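Local coordinates for protein Epf (Streptococcus pyogenes, PDB 4ES8) that acts as a cell-surface adhesin that binds to cells through an N-terminal domain containing a carbohydrate-binding module, at residues S39-Y52 and T93-T105. Numbering follows the deposited sequence.
Sequences SSGRFFSKGATDSY and TTAPYSVAFKVNT. With ACT (acetate ion), chain D.
Ser39 O and Ser40 OG are joined by one water to Asn104 N, and Ser40 CB rests on Lys102 O, where strand 41-46 enters an antiparallel ladder with strand 97-105 in the beta-rich adhesin domain. Gly41 N donates a hydrogen bond to Lys102 O (2.8 Å). Having no side chain, Gly41 leaves room for the Phe43 ring, whose CE1 lies 3.7 Å from Lys102 CG; the long aliphatic chain of Lys102 suits this, carrying its ammonium on to Ser135 O. On the other face Arg42 packs its CB near Phe101 CD1, while its extended chain leads the guanidinium away to an acetate ion, probably from the crystallisation liquor, bound edge-on by two nearly straight bonds; NH1 and NH2 also bond His55 O and Trp32 O, respectively. Phe44 shares that face with Tyr97: with CG anti to its backbone N (chi1 176°), the tyrosine brings CE1 to 3.8 Å from Phe44 CD2, and its hydroxyl bonds Ser76. Ser45 N bonds Ser98 O, and Ser45 O accepts Ser98 N and Ala48 N from opposite faces of its carbonyl plane, the latter closing a type II turn. Gly47 fits the turn because its backbone angles would jam a side chain against the preceding carbonyl; its N makes a weak bond to Pro96 O. The Ala48 methyl, pointing at the partner strand, lies 4.1 Å from Pro96 CB. Ser45 CB sits 3.6 Å above the centre of the Tyr52 ring. Tyr52 CE2 touches Ala100 CB, and Tyr52 OH lies 2.6 Å from Ser98 OG.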
loop_
_atom_site.group_PDB
_atom_site.type_symbol
_atom_site.label_atom_id
_atom_site.label_comp_id
_atom_site.label_asym_id
_atom_site.label_seq_id
_atom_site.Cartn_x
_atom_site.Cartn_y
_atom_site.Cartn_z
ATOM N N SER A 39 -10.525 -8.306 10.586
ATOM C CA SER A 39 -10.490 -9.759 10.350
ATOM C C SER A 39 -9.692 -10.064 9.069
ATOM O O SER A 39 -9.513 -9.173 8.226
ATOM C CB SER A 39 -11.899 -10.345 10.222
ATOM O OG SER A 39 -12.570 -9.728 9.130
ATOM N N SER A 40 -9.199 -11.313 8.956
ATOM C CA SER A 40 -8.424 -11.691 7.783
ATOM C C SER A 40 -9.186 -12.703 6.944
ATOM O O SER A 40 -9.974 -13.476 7.493
ATOM C CB SER A 40 -7.071 -12.271 8.197
ATOM O OG SER A 40 -6.310 -11.302 8.895
ATOM N N GLY A 41 -8.947 -12.680 5.626
ATOM C CA GLY A 41 -9.553 -13.628 4.697
ATOM C C GLY A 41 -8.826 -14.959 4.724
ATOM O O GLY A 41 -7.626 -15.037 5.038
ATOM N N ARG A 42 -9.543 -16.010 4.350
ATOM C CA ARG A 42 -9.044 -17.375 4.387
ATOM C C ARG A 42 -9.678 -18.083 3.191
ATOM O O ARG A 42 -10.893 -18.016 3.003
ATOM C CB ARG A 42 -9.406 -18.040 5.738
ATOM C CG ARG A 42 -10.832 -17.694 6.196
ATOM C CD ARG A 42 -11.122 -18.312 7.554
ATOM N NE ARG A 42 -12.192 -17.572 8.219
ATOM C CZ ARG A 42 -13.430 -18.032 8.385
ATOM N NH1 ARG A 42 -13.787 -19.210 7.867
ATOM N NH2 ARG A 42 -14.339 -17.291 9.011
ATOM N N PHE A 43 -8.839 -18.668 2.333
ATOM C CA PHE A 43 -9.324 -19.223 1.066
ATOM C C PHE A 43 -8.609 -20.499 0.711
ATOM O O PHE A 43 -7.540 -20.775 1.263
ATOM C CB PHE A 43 -9.017 -18.207 -0.059
ATOM C CG PHE A 43 -9.584 -16.820 0.135
ATOM C CD1 PHE A 43 -8.879 -15.856 0.858
ATOM C CD2 PHE A 43 -10.834 -16.484 -0.375
ATOM C CE1 PHE A 43 -9.402 -14.567 1.046
ATOM C CE2 PHE A 43 -11.369 -15.197 -0.174
ATOM C CZ PHE A 43 -10.650 -14.247 0.535
ATOM N N PHE A 44 -9.136 -21.240 -0.289
ATOM C CA PHE A 44 -8.433 -22.421 -0.745
ATOM C C PHE A 44 -8.692 -22.632 -2.209
ATOM O O PHE A 44 -9.623 -22.049 -2.785
ATOM C CB PHE A 44 -8.828 -23.682 0.062
ATOM C CG PHE A 44 -10.244 -24.123 -0.236
ATOM C CD1 PHE A 44 -11.327 -23.510 0.392
ATOM C CD2 PHE A 44 -10.490 -25.176 -1.102
ATOM C CE1 PHE A 44 -12.647 -23.920 0.117
ATOM C CE2 PHE A 44 -11.812 -25.590 -1.385
ATOM C CZ PHE A 44 -12.875 -24.959 -0.766
ATOM N N SER A 45 -7.872 -23.491 -2.806
ATOM C CA SER A 45 -8.008 -23.864 -4.205
ATOM C C SER A 45 -7.666 -25.325 -4.402
ATOM O O SER A 45 -6.492 -25.701 -4.319
ATOM C CB SER A 45 -7.108 -23.005 -5.084
ATOM O OG SER A 45 -7.254 -23.383 -6.450
ATOM N N LYS A 46 -8.678 -26.170 -4.623
ATOM C CA LYS A 46 -8.389 -27.582 -4.896
ATOM C C LYS A 46 -7.734 -27.675 -6.267
ATOM O O LYS A 46 -8.169 -27.014 -7.231
ATOM C CB LYS A 46 -9.675 -28.409 -4.844
ATOM C CG LYS A 46 -10.179 -28.580 -3.414
ATOM C CD LYS A 46 -11.410 -29.473 -3.310
ATOM C CE LYS A 46 -11.037 -30.936 -3.431
ATOM N NZ LYS A 46 -10.096 -31.349 -2.330
ATOM N N GLY A 47 -6.661 -28.460 -6.351
ATOM C CA GLY A 47 -5.886 -28.544 -7.589
ATOM C C GLY A 47 -4.884 -27.407 -7.758
ATOM O O GLY A 47 -4.175 -27.358 -8.768
ATOM N N ALA A 48 -4.832 -26.453 -6.781
ATOM C CA ALA A 48 -3.964 -25.267 -6.789
ATOM C C ALA A 48 -4.049 -24.551 -8.165
ATOM O O ALA A 48 -3.083 -24.489 -8.939
ATOM C CB ALA A 48 -2.525 -25.635 -6.428
ATOM N N THR A 49 -5.260 -24.058 -8.476
ATOM C CA THR A 49 -5.491 -23.340 -9.724
ATOM C C THR A 49 -5.307 -21.818 -9.469
ATOM O O THR A 49 -4.902 -21.390 -8.388
ATOM C CB THR A 49 -6.904 -23.664 -10.263
ATOM O OG1 THR A 49 -7.870 -23.050 -9.405
ATOM C CG2 THR A 49 -7.186 -25.201 -10.375
ATOM N N ASP A 50 -5.653 -21.011 -10.454
ATOM C CA ASP A 50 -5.574 -19.565 -10.268
ATOM C C ASP A 50 -6.719 -19.063 -9.358
ATOM O O ASP A 50 -6.598 -17.987 -8.787
ATOM C CB ASP A 50 -5.708 -18.920 -11.669
ATOM C CG ASP A 50 -5.591 -17.415 -11.732
ATOM O OD1 ASP A 50 -4.691 -16.864 -11.074
ATOM O OD2 ASP A 50 -6.377 -16.790 -12.477
ATOM N N SER A 51 -7.819 -19.851 -9.233
ATOM C CA SER A 51 -9.034 -19.436 -8.544
ATOM C C SER A 51 -9.174 -19.971 -7.131
ATOM O O SER A 51 -8.984 -21.168 -6.880
ATOM C CB SER A 51 -10.249 -19.860 -9.356
ATOM O OG SER A 51 -10.194 -19.248 -10.630
ATOM N N TYR A 52 -9.559 -19.066 -6.220
ATOM C CA TYR A 52 -9.719 -19.379 -4.798
ATOM C C TYR A 52 -11.101 -19.005 -4.305
ATOM O O TYR A 52 -11.643 -17.961 -4.675
ATOM C CB TYR A 52 -8.694 -18.560 -3.976
ATOM C CG TYR A 52 -7.282 -19.088 -4.084
ATOM C CD1 TYR A 52 -6.521 -18.869 -5.230
ATOM C CD2 TYR A 52 -6.717 -19.829 -3.052
ATOM C CE1 TYR A 52 -5.221 -19.374 -5.345
ATOM C CE2 TYR A 52 -5.423 -20.332 -3.149
ATOM C CZ TYR A 52 -4.686 -20.126 -4.309
ATOM O OH TYR A 52 -3.400 -20.612 -4.412
ATOM N N THR A 93 -5.382 -34.419 2.882
ATOM C CA THR A 93 -5.400 -33.440 1.787
ATOM C C THR A 93 -5.278 -34.137 0.443
ATOM O O THR A 93 -4.441 -35.028 0.298
ATOM C CB THR A 93 -4.186 -32.475 1.941
ATOM O OG1 THR A 93 -4.311 -31.724 3.147
ATOM C CG2 THR A 93 -4.048 -31.488 0.778
ATOM N N THR A 94 -6.082 -33.715 -0.551
ATOM C CA THR A 94 -5.938 -34.189 -1.917
ATOM C C THR A 94 -5.046 -33.202 -2.626
ATOM O O THR A 94 -5.439 -32.050 -2.816
ATOM C CB THR A 94 -7.297 -34.346 -2.618
ATOM O OG1 THR A 94 -8.091 -35.287 -1.892
ATOM C CG2 THR A 94 -7.151 -34.786 -4.100
ATOM N N ALA A 95 -3.864 -33.639 -3.027
ATOM C CA ALA A 95 -2.911 -32.750 -3.655
ATOM C C ALA A 95 -2.996 -32.787 -5.176
ATOM O O ALA A 95 -3.370 -33.832 -5.727
ATOM C CB ALA A 95 -1.501 -33.105 -3.193
ATOM N N PRO A 96 -2.613 -31.697 -5.884
ATOM C CA PRO A 96 -2.185 -30.390 -5.337
ATOM C C PRO A 96 -3.345 -29.639 -4.683
ATOM O O PRO A 96 -4.511 -29.797 -5.069
ATOM C CB PRO A 96 -1.638 -29.626 -6.560
ATOM C CG PRO A 96 -1.648 -30.613 -7.718
ATOM C CD PRO A 96 -2.646 -31.675 -7.360
ATOM N N TYR A 97 -3.010 -28.844 -3.666
ATOM C CA TYR A 97 -4.004 -28.103 -2.893
ATOM C C TYR A 97 -3.347 -26.870 -2.312
ATOM O O TYR A 97 -2.196 -26.944 -1.875
ATOM C CB TYR A 97 -4.537 -29.014 -1.791
ATOM C CG TYR A 97 -5.513 -28.369 -0.840
ATOM C CD1 TYR A 97 -6.844 -28.186 -1.195
ATOM C CD2 TYR A 97 -5.133 -28.034 0.459
ATOM C CE1 TYR A 97 -7.764 -27.647 -0.298
ATOM C CE2 TYR A 97 -6.029 -27.453 1.348
ATOM C CZ TYR A 97 -7.349 -27.271 0.968
ATOM O OH TYR A 97 -8.267 -26.750 1.848
ATOM N N SER A 98 -4.075 -25.751 -2.287
ATOM C CA SER A 98 -3.502 -24.524 -1.774
ATOM C C SER A 98 -4.423 -23.801 -0.813
ATOM O O SER A 98 -5.626 -23.715 -1.073
ATOM C CB SER A 98 -3.153 -23.581 -2.930
ATOM O OG SER A 98 -2.801 -22.282 -2.476
ATOM N N VAL A 99 -3.836 -23.243 0.264
ATOM C CA VAL A 99 -4.543 -22.361 1.208
ATOM C C VAL A 99 -3.942 -20.960 1.045
ATOM O O VAL A 99 -2.718 -20.819 0.964
ATOM C CB VAL A 99 -4.429 -22.857 2.674
ATOM C CG1 VAL A 99 -4.974 -21.823 3.658
ATOM C CG2 VAL A 99 -5.134 -24.197 2.852
ATOM N N ALA A 100 -4.787 -19.924 1.022
ATOM C CA ALA A 100 -4.299 -18.551 0.941
ATOM C C ALA A 100 -4.976 -17.722 1.992
ATOM O O ALA A 100 -6.175 -17.909 2.254
ATOM C CB ALA A 100 -4.565 -17.963 -0.429
ATOM N N PHE A 101 -4.232 -16.772 2.548
ATOM C CA PHE A 101 -4.783 -15.788 3.468
ATOM C C PHE A 101 -4.746 -14.398 2.853
ATOM O O PHE A 101 -3.842 -14.082 2.076
ATOM C CB PHE A 101 -3.977 -15.763 4.775
ATOM C CG PHE A 101 -3.936 -17.116 5.446
ATOM C CD1 PHE A 101 -5.098 -17.712 5.919
ATOM C CD2 PHE A 101 -2.726 -17.780 5.634
ATOM C CE1 PHE A 101 -5.062 -18.968 6.525
ATOM C CE2 PHE A 101 -2.691 -19.025 6.246
ATOM C CZ PHE A 101 -3.856 -19.608 6.710
ATOM N N LYS A 102 -5.701 -13.543 3.226
ATOM C CA LYS A 102 -5.639 -12.141 2.857
ATOM C C LYS A 102 -5.566 -11.345 4.133
ATOM O O LYS A 102 -6.472 -11.436 4.979
ATOM C CB LYS A 102 -6.847 -11.701 1.996
ATOM C CG LYS A 102 -6.675 -12.065 0.531
ATOM C CD LYS A 102 -7.809 -11.462 -0.320
ATOM C CE LYS A 102 -7.426 -11.404 -1.767
ATOM N NZ LYS A 102 -8.439 -10.632 -2.573
ATOM N N VAL A 103 -4.481 -10.595 4.301
ATOM C CA VAL A 103 -4.329 -9.689 5.447
ATOM C C VAL A 103 -4.544 -8.290 4.910
ATOM O O VAL A 103 -3.827 -7.821 4.007
ATOM C CB VAL A 103 -2.987 -9.855 6.157
ATOM C CG1 VAL A 103 -2.905 -8.865 7.316
ATOM C CG2 VAL A 103 -2.845 -11.276 6.691
ATOM N N ASN A 104 -5.625 -7.662 5.380
ATOM C CA ASN A 104 -6.052 -6.385 4.843
ATOM C C ASN A 104 -5.221 -5.193 5.294
ATOM O O ASN A 104 -4.616 -5.214 6.370
ATOM C CB ASN A 104 -7.505 -6.108 5.222
ATOM C CG ASN A 104 -8.501 -6.861 4.370
ATOM O OD1 ASN A 104 -8.154 -7.595 3.433
ATOM N ND2 ASN A 104 -9.781 -6.707 4.704
ATOM N N THR A 105 -5.176 -4.183 4.442
ATOM C CA THR A 105 -4.619 -2.881 4.778
ATOM C C THR A 105 -5.761 -1.918 5.079
ATOM O O THR A 105 -6.932 -2.189 4.745
ATOM C CB THR A 105 -3.775 -2.300 3.609
ATOM O OG1 THR A 105 -4.659 -1.852 2.568
ATOM C CG2 THR A 105 -2.770 -3.330 3.030
HETATM C C ACT D . -17.254 -19.380 8.608
HETATM O O ACT D . -17.079 -18.166 8.849
HETATM O OXT ACT D . -16.434 -20.164 8.097
HETATM C CH3 ACT D . -18.586 -20.049 8.987
HETATM O O HOH W 1 -6.779 -8.615 7.968
HETATM O O HOH W 2 -9.772 -6.249 7.755
HETATM O O HOH W 3 -7.468 -30.701 -3.812
HETATM O O HOH W 4 -10.604 -34.169 -2.359
#